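Side-chain contacts in sulfur oxidation protein SOXB (Thermus thermophilus, PDB 2WDD), which hydrolyses a sulfur-sulfur bond in the sulfur oxidation pathway, probably that of a cysteine S-thiosulfonate, as a manganese-containing thiosulfohydrolase: residues 219-224 with 266-271; 279-284 with 313-318; 157-162 with 201-206; 124-129 with 212-217. All blocks are in the same frame, centred on the assembly; numbering follows the deposited sequence.

In the fold
Along the chain the order of first segments is interaction 4, 3, 1, 2, with interaction 3 lying wholly between the two segments of interaction 4. Interactions 2, 3 and 4 each join the two mixed sheets of the metal-binding domain: the centres of 3 and 4 are about 5 Å apart, those of 2 and 4 about 9 Å, so they form one continuous interface between the sheets. Interaction 1 has its centre about 19 Å from each of the others, beyond the C-terminal end of strand 210-217, where loops and short helices approach the two manganese ions. Probable hydrogen bonds, Asp-269 to Ser-284 and Tyr-219 to Ser-162, tie it to interactions 2 and 3 respectively.

Interaction 1 (219-224 with 266-271); sequences YPYVKV and MQLDAA. With TBU (tertiary-butyl alcohol), chain E.
A single methyl, CD2 of Leu-268, makes the whole contact with residues 219-224. It meets CG of Pro-220 at 4.0 Å, the two side chains sliding past one another, and it lies 4.1 Å from OH of Tyr-221. The nearest ring carbon, Tyr-221 CE2, is 4.3 Å from the same methyl, which approaches the ring obliquely. Leu-268 reaches this position because its CG stands opposite the backbone N (chi1 179°), sending the branch out from helix 266-273.

The loop side is stiffened by its own packing. Pro-220 CG sits 3.7 Å above the plane of the Tyr-221 ring, near its rim, while the edge of that ring is turned to CZ of Tyr-219. A type I turn from Tyr-219 to Val-222 creates this fold-back and delivers Tyr-221 to the N-cap of the short helix that follows. Two residues on, the aliphatic part of Lys-223 packs against the bound tertiary-butyl alcohol, CD lying 3.2 Å from its oxygen; the hydrogen bond of the alcohol is to Phe-236 N.

Further out, Tyr-221 OH is hydrogen-bonded to Gln-462 of the C-terminal part of the chain. Asp-269 holds the helix through Ser-262 and Asn-264. Two manganese ligands are close: the side chains of Pro-220 and His-263 are about 6 Å apart, as are those of Tyr-221 and His-286. With no hydrogen bond across it, the contact is purely van der Waals: CE2 and OH of Tyr-221 lie against the leucine methyl, while the polar bond of OH goes to Gln-462.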
loop_
_atom_site.group_PDB
_atom_site.type_symbol
_atom_site.label_atom_id
_atom_site.label_comp_id
_atom_site.label_asym_id
_atom_site.label_seq_id
_atom_site.Cartn_x
_atom_site.Cartn_y
_atom_site.Cartn_z
ATOM N N TYR A 219 -2.171 7.229 9.601
ATOM C CA TYR A 219 -2.337 8.081 8.424
ATOM C C TYR A 219 -3.123 9.338 8.774
ATOM O O TYR A 219 -4.228 9.248 9.301
ATOM C CB TYR A 219 -3.078 7.303 7.341
ATOM C CG TYR A 219 -3.133 7.997 6.001
ATOM C CD1 TYR A 219 -1.977 8.442 5.371
ATOM C CD2 TYR A 219 -4.340 8.142 5.332
ATOM C CE1 TYR A 219 -2.024 9.063 4.134
ATOM C CE2 TYR A 219 -4.395 8.754 4.084
ATOM C CZ TYR A 219 -3.242 9.195 3.488
ATOM O OH TYR A 219 -3.305 9.792 2.238
ATOM N N PRO A 220 -2.579 10.523 8.454
ATOM C CA PRO A 220 -3.264 11.772 8.839
ATOM C C PRO A 220 -4.464 12.168 7.987
ATOM O O PRO A 220 -5.223 13.071 8.365
ATOM C CB PRO A 220 -2.169 12.836 8.707
ATOM C CG PRO A 220 -1.150 12.240 7.789
ATOM C CD PRO A 220 -1.185 10.761 8.024
ATOM N N TYR A 221 -4.637 11.513 6.844
ATOM C CA TYR A 221 -5.695 11.901 5.922
ATOM C C TYR A 221 -6.866 10.937 5.821
ATOM O O TYR A 221 -7.575 10.898 4.812
ATOM C CB TYR A 221 -5.095 12.211 4.551
ATOM C CG TYR A 221 -3.928 13.167 4.639
ATOM C CD1 TYR A 221 -4.103 14.467 5.101
ATOM C CD2 TYR A 221 -2.643 12.760 4.306
ATOM C CE1 TYR A 221 -3.031 15.344 5.198
ATOM C CE2 TYR A 221 -1.569 13.637 4.383
ATOM C CZ TYR A 221 -1.772 14.926 4.829
ATOM O OH TYR A 221 -0.707 15.794 4.932
ATOM N N VAL A 222 -7.099 10.181 6.884
ATOM C CA VAL A 222 -8.205 9.234 6.894
ATOM C C VAL A 222 -9.556 9.890 6.613
ATOM O O VAL A 222 -10.405 9.312 5.931
ATOM C CB VAL A 222 -8.233 8.429 8.220
ATOM C CG1 VAL A 222 -9.394 7.446 8.235
ATOM C CG2 VAL A 222 -6.906 7.695 8.440
ATOM N N LYS A 223 -9.790 11.065 7.190
ATOM C CA LYS A 223 -11.085 11.715 7.046
ATOM C C LYS A 223 -11.502 12.107 5.628
ATOM O O LYS A 223 -12.672 11.984 5.266
ATOM C CB LYS A 223 -11.247 12.858 8.049
ATOM C CG LYS A 223 -11.026 12.412 9.494
ATOM C CD LYS A 223 -11.612 13.392 10.499
ATOM C CE LYS A 223 -13.134 13.337 10.513
ATOM N NZ LYS A 223 -13.669 12.194 11.305
ATOM N N VAL A 224 -10.555 12.543 4.808
ATOM C CA VAL A 224 -10.874 12.924 3.435
ATOM C C VAL A 224 -10.718 11.758 2.457
ATOM O O VAL A 224 -11.143 11.844 1.301
ATOM C CB VAL A 224 -10.032 14.140 2.963
ATOM C CG1 VAL A 224 -10.253 15.352 3.865
ATOM C CG2 VAL A 224 -8.550 13.773 2.856
ATOM N N MET A 266 6.062 7.719 2.951
ATOM C CA MET A 266 7.489 8.005 3.039
ATOM C C MET A 266 7.957 9.427 2.770
ATOM O O MET A 266 8.914 9.874 3.395
ATOM C CB MET A 266 8.321 6.987 2.265
ATOM C CG MET A 266 9.767 6.946 2.727
ATOM S SD MET A 266 10.668 5.558 2.007
ATOM C CE MET A 266 10.746 5.996 0.280
ATOM N N GLN A 267 7.322 10.131 1.835
ATOM C CA GLN A 267 7.756 11.492 1.529
ATOM C C GLN A 267 7.398 12.414 2.680
ATOM O O GLN A 267 8.176 13.300 3.047
ATOM C CB GLN A 267 7.128 11.987 0.228
ATOM C CG GLN A 267 7.455 11.093 -0.974
ATOM C CD GLN A 267 8.950 10.867 -1.132
ATOM O OE1 GLN A 267 9.728 11.822 -1.178
ATOM N NE2 GLN A 267 9.359 9.603 -1.225
ATOM N N LEU A 268 6.236 12.190 3.280
ATOM C CA LEU A 268 5.854 12.983 4.439
ATOM C C LEU A 268 6.800 12.666 5.605
ATOM O O LEU A 268 7.234 13.558 6.330
ATOM C CB LEU A 268 4.397 12.732 4.807
ATOM C CG LEU A 268 3.865 13.487 6.023
ATOM C CD1 LEU A 268 4.200 14.988 5.942
ATOM C CD2 LEU A 268 2.354 13.264 6.126
ATOM N N ASP A 269 7.156 11.395 5.764
ATOM C CA ASP A 269 8.106 11.032 6.801
ATOM C C ASP A 269 9.433 11.758 6.570
ATOM O O ASP A 269 10.077 12.192 7.529
ATOM C CB ASP A 269 8.356 9.528 6.796
ATOM C CG ASP A 269 7.216 8.739 7.413
ATOM O OD1 ASP A 269 6.489 9.302 8.266
ATOM O OD2 ASP A 269 7.103 7.531 7.095
ATOM N N ALA A 270 9.871 11.850 5.311
ATOM C CA ALA A 270 11.145 12.520 5.023
ATOM C C ALA A 270 11.069 13.996 5.404
ATOM O O ALA A 270 12.040 14.560 5.922
ATOM C CB ALA A 270 11.530 12.360 3.551
ATOM N N ALA A 271 9.919 14.617 5.160
ATOM C CA ALA A 271 9.734 16.026 5.505
ATOM C C ALA A 271 9.793 16.192 7.023
ATOM O O ALA A 271 10.401 17.141 7.527
ATOM C CB ALA A 271 8.404 16.544 4.956
HETATM O O TBU E . -8.564 14.329 10.869
HETATM C C TBU E . -8.702 15.746 10.608
HETATM C C1 TBU E . -9.121 16.468 11.862
HETATM C C2 TBU E . -7.416 16.441 10.134
HETATM C C3 TBU E . -9.781 15.940 9.556
#

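Interaction 2 (279-284 with 313-318); sequences IDLILS and MRVDLK
Leu-281 is the first residue of 279-284 to touch the other strand, and it does so with one methyl. Its CG stands opposite the backbone N (chi1 171°), which carries CD2 out to CG1 of Val-315 at 4.0 Å, the two side chains meeting tip to tip. The same CD2 lies 4.2 Å from CD2 of Leu-317, whose chain comes in at a slant. Leu-31, Trp-301 and Ile-324 pack round the leucine, so it is enclosed by carbon from both sheets.

Between the two strands there is no hydrogen bond; the axes of the two short segments come no closer than 11.0 Å and run antiparallel, at 173°. Those values describe strands of two different sheets packed face to face, as in the two-sheet sandwich of the metal-dependent phosphatase fold to which the 5'-nucleotidase family belongs. Strand 281-284 lies in one sheet between 257-262 and 300-304; strand 311-320 lies in the other between 29-34 and 323-333.

Ile-282 turns to the outer face, against Asp-269 of the covering helix. Leu-283 returns to the interface and puts its CD2 4.4 Å from CG2 of Val-315, the second branch of the same valine; its CD1 packs on CD1 of Leu-128 at 3.6 Å. On the far face of the opposing strand Arg-314 and Asp-316 form a salt bridge, NE to OD1 at 2.9 Å and 166°. OD1 accepts through its syn lone pair, nearly in the guanidinium plane, and also bonds Thr-30, while OD2 has Arg-328 as a second partner. Ser-284, last in the segment, has two conformers; in the one described here its OG is hydrogen-bonded to Asp-269.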
loop_
_atom_site.group_PDB
_atom_site.type_symbol
_atom_site.label_atom_id
_atom_site.label_comp_id
_atom_site.label_asym_id
_atom_site.label_seq_id
_atom_site.Cartn_x
_atom_site.Cartn_y
_atom_site.Cartn_z
ATOM N N ILE A 279 14.172 11.989 16.156
ATOM C CA ILE A 279 13.705 10.729 15.587
ATOM C C ILE A 279 14.929 10.092 14.939
ATOM O O ILE A 279 15.513 10.668 14.025
ATOM C CB ILE A 279 12.582 10.911 14.553
ATOM C CG1 ILE A 279 11.360 11.567 15.207
ATOM C CG2 ILE A 279 12.220 9.562 13.974
ATOM C CD1 ILE A 279 10.191 11.762 14.258
ATOM N N ASP A 280 15.324 8.924 15.424
ATOM C CA ASP A 280 16.517 8.259 14.918
ATOM C C ASP A 280 16.260 7.364 13.718
ATOM O O ASP A 280 17.106 7.232 12.839
ATOM C CB ASP A 280 17.196 7.474 16.033
ATOM C CG ASP A 280 17.539 8.352 17.221
ATOM O OD1 ASP A 280 18.168 9.415 17.003
ATOM O OD2 ASP A 280 17.079 8.041 18.343
ATOM N N LEU A 281 15.085 6.749 13.689
ATOM C CA LEU A 281 14.739 5.846 12.614
ATOM C C LEU A 281 13.243 5.960 12.377
ATOM O O LEU A 281 12.475 6.090 13.332
ATOM C CB LEU A 281 15.049 4.411 13.042
ATOM C CG LEU A 281 14.564 3.264 12.147
ATOM C CD1 LEU A 281 15.287 3.315 10.803
ATOM C CD2 LEU A 281 14.776 1.899 12.826
ATOM N N ILE A 282 12.839 5.902 11.112
ATOM C CA ILE A 282 11.419 5.900 10.744
ATOM C C ILE A 282 11.200 4.638 9.921
ATOM O O ILE A 282 11.944 4.396 8.963
ATOM C CB ILE A 282 10.979 7.137 9.911
ATOM C CG1 ILE A 282 11.137 8.424 10.722
ATOM C CG2 ILE A 282 9.494 6.993 9.498
ATOM C CD1 ILE A 282 10.966 9.699 9.916
ATOM N N LEU A 283 10.186 3.858 10.298
ATOM C CA LEU A 283 9.751 2.659 9.581
ATOM C C LEU A 283 8.523 3.206 8.833
ATOM O O LEU A 283 7.479 3.483 9.437
ATOM C CB LEU A 283 9.381 1.543 10.568
ATOM C CG LEU A 283 10.588 1.081 11.409
ATOM C CD1 LEU A 283 10.197 0.027 12.438
ATOM C CD2 LEU A 283 11.745 0.586 10.504
ATOM N N SER A 284 8.705 3.428 7.531
ATOM C CA SER A 284 7.708 4.086 6.687
ATOM C C SER A 284 6.770 3.175 5.915
ATOM O O SER A 284 7.181 2.517 4.954
ATOM C CB SER A 284 8.399 5.014 5.669
ATOM O OG SER A 284 9.102 6.082 6.281
ATOM N N MET A 313 11.398 -6.666 6.650
ATOM C CA MET A 313 12.579 -5.828 6.778
ATOM C C MET A 313 13.223 -6.098 8.122
ATOM O O MET A 313 12.592 -5.906 9.165
ATOM C CB MET A 313 12.224 -4.347 6.666
ATOM C CG MET A 313 12.419 -3.802 5.261
ATOM S SD MET A 313 11.557 -4.727 3.987
ATOM C CE MET A 313 9.821 -4.421 4.484
ATOM N N ARG A 314 14.474 -6.556 8.105
ATOM C CA ARG A 314 15.178 -6.802 9.350
ATOM C C ARG A 314 16.118 -5.637 9.586
ATOM O O ARG A 314 16.990 -5.349 8.759
ATOM C CB ARG A 314 15.958 -8.113 9.322
ATOM C CG ARG A 314 16.800 -8.303 10.592
ATOM C CD ARG A 314 17.437 -9.688 10.703
ATOM N NE ARG A 314 18.449 -9.664 11.761
ATOM C CZ ARG A 314 19.119 -10.724 12.196
ATOM N NH1 ARG A 314 18.869 -11.923 11.696
ATOM N NH2 ARG A 314 20.039 -10.577 13.140
ATOM N N VAL A 315 15.893 -4.923 10.683
ATOM C CA VAL A 315 16.700 -3.756 11.002
ATOM C C VAL A 315 17.406 -3.977 12.331
ATOM O O VAL A 315 16.769 -3.971 13.385
ATOM C CB VAL A 315 15.865 -2.471 11.046
ATOM C CG1 VAL A 315 16.760 -1.244 11.241
ATOM C CG2 VAL A 315 15.021 -2.328 9.774
ATOM N N ASP A 316 18.724 -4.167 12.276
ATOM C CA ASP A 316 19.520 -4.404 13.482
ATOM C C ASP A 316 20.153 -3.100 13.902
ATOM O O ASP A 316 20.717 -2.392 13.081
ATOM C CB ASP A 316 20.593 -5.454 13.218
ATOM C CG ASP A 316 20.019 -6.738 12.671
ATOM O OD1 ASP A 316 19.188 -7.342 13.372
ATOM O OD2 ASP A 316 20.383 -7.138 11.541
ATOM N N LEU A 317 19.983 -2.744 15.171
ATOM C CA LEU A 317 20.466 -1.476 15.678
ATOM C C LEU A 317 21.582 -1.566 16.706
ATOM O O LEU A 317 21.454 -2.264 17.721
ATOM C CB LEU A 317 19.320 -0.696 16.332
ATOM C CG LEU A 317 18.033 -0.550 15.518
ATOM C CD1 LEU A 317 16.938 0.122 16.349
ATOM C CD2 LEU A 317 18.321 0.224 14.240
ATOM N N LYS A 318 22.637 -0.784 16.489
ATOM C CA LYS A 318 23.673 -0.624 17.499
ATOM C C LYS A 318 23.295 0.703 18.145
ATOM O O LYS A 318 23.324 1.750 17.498
ATOM C CB LYS A 318 25.049 -0.466 16.856
ATOM C CG LYS A 318 25.782 -1.753 16.665
ATOM C CD LYS A 318 27.177 -1.468 16.148
ATOM C CE LYS A 318 27.990 -2.734 16.021
ATOM N NZ LYS A 318 29.321 -2.425 15.423
#

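Interaction 3 (157-162 with 201-206); sequences VDHMVS and AYRIHR
His-159 and Arg-203 have the closest CA atoms of the two segments, 9.0 Å apart, and the chains run in roughly opposite directions. That spacing is too wide for backbone pairing: the short, weakly bonded strand about 159-160 belongs to one sheet of the sandwich, and strand 202-207 is the edge of the other, hydrogen-bonded to strand 210-217.

The gap is bridged by two imidazoles that come from opposite directions. NE2 of His-159 and NE2 of His-205 form a hydrogen bond of 2.7 Å, with an angle of 157° at the hydrogen. Each nitrogen lies at the edge of the other ring, near its plane, but the planes are turned by 73° and the centroids are 5.0 Å apart, so the rings meet rim to rim without stacking. In His-159 the ring lies beside the backbone N (chi1 -65°), pointing it across the interface. Its ND1 is held by the carbonyl O of Glu-183, which fixes the rotation of the ring from its other nitrogen.

Arg-203 crosses the histidine at about a right angle. Its CB lies 3.5 Å from CE1 of His-159, after which the chain bends away, and NH2 of the conformer described here forms a salt bridge with Glu-183. Val-214 and Leu-128 pack on His-159, while Leu-126 packs on His-205.

A carbonyl oxygen can only accept, so ND1 of His-159 must carry a proton. Of the two NE2 atoms one donates and the other accepts, and the geometry is compatible with either direction; both rings being cationic at once is therefore unlikely.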
loop_
_atom_site.group_PDB
_atom_site.type_symbol
_atom_site.label_atom_id
_atom_site.label_comp_id
_atom_site.label_asym_id
_atom_site.label_seq_id
_atom_site.Cartn_x
_atom_site.Cartn_y
_atom_site.Cartn_z
ATOM N N VAL A 157 2.614 -10.004 17.115
ATOM C CA VAL A 157 2.980 -8.651 16.705
ATOM C C VAL A 157 3.031 -7.753 17.935
ATOM O O VAL A 157 2.067 -7.696 18.700
ATOM C CB VAL A 157 1.960 -8.106 15.685
ATOM C CG1 VAL A 157 2.226 -6.629 15.385
ATOM C CG2 VAL A 157 1.975 -8.948 14.412
ATOM N N ASP A 158 4.145 -7.058 18.148
ATOM C CA ASP A 158 4.276 -6.211 19.331
ATOM C C ASP A 158 3.543 -4.881 19.228
ATOM O O ASP A 158 2.969 -4.403 20.208
ATOM C CB ASP A 158 5.742 -5.953 19.634
ATOM C CG ASP A 158 6.468 -7.205 20.044
ATOM O OD1 ASP A 158 6.082 -7.811 21.068
ATOM O OD2 ASP A 158 7.371 -7.632 19.307
ATOM N N HIS A 159 3.601 -4.258 18.056
ATOM C CA HIS A 159 2.930 -2.981 17.847
ATOM C C HIS A 159 2.397 -2.884 16.433
ATOM O O HIS A 159 2.920 -3.521 15.518
ATOM C CB HIS A 159 3.901 -1.814 18.018
ATOM C CG HIS A 159 4.441 -1.666 19.406
ATOM N ND1 HIS A 159 3.631 -1.408 20.493
ATOM C CD2 HIS A 159 5.711 -1.688 19.876
ATOM C CE1 HIS A 159 4.380 -1.304 21.579
ATOM N NE2 HIS A 159 5.644 -1.459 21.230
ATOM N N MET A 160 1.382 -2.042 16.255
ATOM C CA MET A 160 0.888 -1.720 14.927
ATOM C C MET A 160 0.355 -0.299 14.954
ATOM O O MET A 160 0.070 0.266 16.030
ATOM C CB MET A 160 -0.196 -2.685 14.445
ATOM C CG MET A 160 -1.613 -2.296 14.842
ATOM S SD MET A 160 -2.875 -3.462 14.149
ATOM C CE MET A 160 -3.072 -2.799 12.466
ATOM N N VAL A 161 0.290 0.303 13.768
ATOM C CA VAL A 161 -0.332 1.597 13.565
ATOM C C VAL A 161 -1.445 1.376 12.529
ATOM O O VAL A 161 -1.749 0.221 12.189
ATOM C CB VAL A 161 0.652 2.718 13.208
ATOM C CG1 VAL A 161 1.618 2.947 14.379
ATOM C CG2 VAL A 161 1.417 2.415 11.923
ATOM N N SER A 162 -2.057 2.450 12.039
ATOM C CA SER A 162 -3.217 2.237 11.181
ATOM C C SER A 162 -3.487 3.219 10.055
ATOM O O SER A 162 -2.972 4.326 10.020
ATOM C CB SER A 162 -4.456 2.234 12.079
ATOM O OG SER A 162 -4.741 3.562 12.513
ATOM N N ALA A 201 0.951 7.087 22.634
ATOM C CA ALA A 201 1.778 7.606 21.544
ATOM C C ALA A 201 2.995 6.725 21.323
ATOM O O ALA A 201 3.472 6.586 20.195
ATOM C CB ALA A 201 2.227 9.025 21.846
ATOM N N TYR A 202 3.532 6.168 22.403
ATOM C CA TYR A 202 4.746 5.366 22.296
ATOM C C TYR A 202 4.885 4.339 23.412
ATOM O O TYR A 202 4.154 4.374 24.409
ATOM C CB TYR A 202 5.985 6.286 22.303
ATOM C CG TYR A 202 6.201 7.027 23.614
ATOM C CD1 TYR A 202 6.817 6.404 24.690
ATOM C CD2 TYR A 202 5.787 8.343 23.766
ATOM C CE1 TYR A 202 7.002 7.069 25.894
ATOM C CE2 TYR A 202 5.949 9.014 24.968
ATOM C CZ TYR A 202 6.563 8.375 26.023
ATOM O OH TYR A 202 6.735 9.057 27.205
ATOM N N ARG A 203 5.826 3.418 23.228
ATOM C CA ARG A 203 6.155 2.428 24.248
ATOM C C ARG A 203 7.673 2.311 24.302
ATOM O O ARG A 203 8.315 2.207 23.265
ATOM C CB ARG A 203 5.547 1.063 23.939
ATOM C CG ARG A 203 5.916 -0.018 24.960
ATOM C CD ARG A 203 5.395 0.324 26.358
ATOM N NE ARG A 203 4.013 0.784 26.281
ATOM C CZ ARG A 203 3.491 1.755 27.023
ATOM N NH1 ARG A 203 4.210 2.340 27.972
ATOM N NH2 ARG A 203 2.228 2.110 26.843
ATOM N N ILE A 204 8.239 2.319 25.506
ATOM C CA ILE A 204 9.681 2.160 25.668
ATOM C C ILE A 204 9.986 0.709 25.986
ATOM O O ILE A 204 9.333 0.093 26.834
ATOM C CB ILE A 204 10.260 3.113 26.730
ATOM C CG1 ILE A 204 10.124 4.567 26.276
ATOM C CG2 ILE A 204 11.737 2.780 26.999
ATOM C CD1 ILE A 204 10.380 5.579 27.378
ATOM N N HIS A 205 10.964 0.154 25.279
ATOM C CA HIS A 205 11.359 -1.233 25.451
ATOM C C HIS A 205 12.803 -1.328 25.915
ATOM O O HIS A 205 13.666 -0.610 25.423
ATOM C CB HIS A 205 11.250 -1.966 24.120
ATOM C CG HIS A 205 9.841 -2.159 23.658
ATOM N ND1 HIS A 205 9.103 -3.281 23.971
ATOM C CD2 HIS A 205 9.040 -1.381 22.891
ATOM C CE1 HIS A 205 7.897 -3.172 23.439
ATOM N NE2 HIS A 205 7.833 -2.027 22.783
ATOM N N ARG A 206 13.064 -2.253 26.831
ATOM C CA ARG A 206 14.419 -2.467 27.308
ATOM C C ARG A 206 15.179 -3.270 26.264
ATOM O O ARG A 206 14.714 -4.313 25.804
ATOM C CB ARG A 206 14.407 -3.221 28.639
ATOM C CG ARG A 206 14.136 -2.339 29.846
ATOM C CD ARG A 206 14.810 -2.889 31.099
ATOM N NE ARG A 206 14.074 -4.013 31.671
ATOM C CZ ARG A 206 14.522 -4.777 32.664
ATOM N NH1 ARG A 206 13.781 -5.779 33.118
ATOM N NH2 ARG A 206 15.709 -4.539 33.205
#

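Interaction 4 (124-129 with 212-217); sequences KALVLD and LAVVGA
Leu-128 and Val-214 have the nearest CA atoms across the two strands, 9.2 Å apart, and the strands point nearly the same way with no hydrogen bond between them. Val-214 is the shared centre of the contact, offering one methyl to each of two leucines. Its CG2 meets CD1 of Leu-126 at 4.3 Å. Its CG1, opposite the backbone N (chi1 176°), meets CD2 of Leu-128 at 4.4 Å. The valine is thus set between two leucines spaced two residues apart, all three buried. Leu-212 adds a looser approach, its CD2 lying 4.6 Å from CD1 of Leu-126.

The spacing is that of two sheets laid face to face, the sandwich core of the metallophosphatase fold. Strand 124-129 sits in one sheet between 29-34 and 159-160; strand 210-217 sits in the other between 202-207 and 257-262. Leu-126 and Leu-128 point into the interface, whereas Val-127 and Asp-129 point out of it. Val-214 likewise points into the interface, and Val-215 to the other face of its sheet, against Val-258 and Leu-260.

Neighbouring side chains extend the apolar layer. Leu-212 packs on Ala-257 and Val-259 of the next strand, and from the opposing sheet CD1 of Leu-317 comes to 4.2 Å from CD2 of Leu-212. Val-127 N is hydrogen-bonded to Asp-158 OD2, which ties the strand to the turn before 159-160. At the end of the strand Asp-129 is held by Gly-131 N through OD1 and by Gln-152 and Thr-133 through OD2, at the start of the loop that carries Asp-132, a ligand of both manganese ions.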
loop_
_atom_site.group_PDB
_atom_site.type_symbol
_atom_site.label_atom_id
_atom_site.label_comp_id
_atom_site.label_asym_id
_atom_site.label_seq_id
_atom_site.Cartn_x
_atom_site.Cartn_y
_atom_site.Cartn_z
ATOM N N LYS A 124 17.538 -8.977 21.360
ATOM C CA LYS A 124 16.158 -8.583 21.642
ATOM C C LYS A 124 15.457 -8.220 20.333
ATOM O O LYS A 124 15.902 -7.320 19.626
ATOM C CB LYS A 124 16.155 -7.363 22.562
ATOM C CG LYS A 124 14.832 -6.624 22.617
ATOM C CD LYS A 124 13.941 -7.182 23.707
ATOM C CE LYS A 124 12.852 -6.195 24.090
ATOM N NZ LYS A 124 11.666 -6.898 24.647
ATOM N N ALA A 125 14.355 -8.901 20.027
ATOM C CA ALA A 125 13.625 -8.635 18.791
ATOM C C ALA A 125 12.203 -8.123 19.010
ATOM O O ALA A 125 11.496 -8.570 19.916
ATOM C CB ALA A 125 13.609 -9.863 17.914
ATOM N N LEU A 126 11.789 -7.193 18.153
ATOM C CA LEU A 126 10.439 -6.652 18.201
ATOM C C LEU A 126 9.831 -6.826 16.824
ATOM O O LEU A 126 10.516 -6.626 15.817
ATOM C CB LEU A 126 10.456 -5.162 18.556
ATOM C CG LEU A 126 10.852 -4.797 19.987
ATOM C CD1 LEU A 126 10.959 -3.273 20.124
ATOM C CD2 LEU A 126 9.836 -5.372 20.990
ATOM N N VAL A 127 8.565 -7.244 16.795
ATOM C CA VAL A 127 7.826 -7.431 15.555
ATOM C C VAL A 127 6.904 -6.228 15.418
ATOM O O VAL A 127 6.017 -6.008 16.255
ATOM C CB VAL A 127 7.049 -8.758 15.566
ATOM C CG1 VAL A 127 6.242 -8.901 14.276
ATOM C CG2 VAL A 127 8.011 -9.945 15.721
ATOM N N LEU A 128 7.132 -5.437 14.375
ATOM C CA LEU A 128 6.393 -4.195 14.196
ATOM C C LEU A 128 5.641 -4.220 12.892
ATOM O O LEU A 128 6.217 -4.522 11.847
ATOM C CB LEU A 128 7.365 -3.024 14.191
ATOM C CG LEU A 128 8.216 -2.943 15.465
ATOM C CD1 LEU A 128 9.196 -1.796 15.348
ATOM C CD2 LEU A 128 7.314 -2.770 16.688
ATOM N N ASP A 129 4.351 -3.903 12.972
ATOM C CA ASP A 129 3.451 -3.898 11.820
ATOM C C ASP A 129 3.052 -2.454 11.493
ATOM O O ASP A 129 2.527 -1.732 12.343
ATOM C CB ASP A 129 2.225 -4.719 12.188
ATOM C CG ASP A 129 1.204 -4.784 11.077
ATOM O OD1 ASP A 129 1.378 -4.099 10.044
ATOM O OD2 ASP A 129 0.251 -5.564 11.235
ATOM N N LEU A 212 14.698 1.763 24.127
ATOM C CA LEU A 212 14.284 2.156 22.783
ATOM C C LEU A 212 12.800 2.463 22.781
ATOM O O LEU A 212 11.997 1.611 23.144
ATOM C CB LEU A 212 14.542 1.001 21.816
ATOM C CG LEU A 212 14.167 1.175 20.340
ATOM C CD1 LEU A 212 15.063 2.211 19.688
ATOM C CD2 LEU A 212 14.292 -0.160 19.611
ATOM N N ALA A 213 12.441 3.657 22.330
ATOM C CA ALA A 213 11.031 4.040 22.224
ATOM C C ALA A 213 10.524 3.775 20.804
ATOM O O ALA A 213 11.184 4.140 19.833
ATOM C CB ALA A 213 10.853 5.521 22.541
ATOM N N VAL A 214 9.323 3.205 20.706
ATOM C CA VAL A 214 8.636 3.026 19.425
ATOM C C VAL A 214 7.450 3.988 19.515
ATOM O O VAL A 214 6.578 3.829 20.381
ATOM C CB VAL A 214 8.129 1.589 19.219
ATOM C CG1 VAL A 214 7.327 1.467 17.900
ATOM C CG2 VAL A 214 9.278 0.594 19.205
ATOM N N VAL A 215 7.458 5.020 18.677
ATOM C CA VAL A 215 6.380 6.007 18.626
ATOM C C VAL A 215 5.531 5.637 17.416
ATOM O O VAL A 215 6.076 5.252 16.385
ATOM C CB VAL A 215 6.942 7.439 18.456
ATOM C CG1 VAL A 215 5.816 8.484 18.395
ATOM C CG2 VAL A 215 7.959 7.756 19.560
ATOM N N GLY A 216 4.211 5.725 17.530
ATOM C CA GLY A 216 3.358 5.406 16.400
ATOM C C GLY A 216 2.672 6.605 15.770
ATOM O O GLY A 216 2.275 7.556 16.445
ATOM N N ALA A 217 2.502 6.542 14.455
ATOM C CA ALA A 217 1.771 7.576 13.722
ATOM C C ALA A 217 0.853 6.916 12.707
ATOM O O ALA A 217 1.302 6.120 11.885
ATOM C CB ALA A 217 2.713 8.540 13.026
#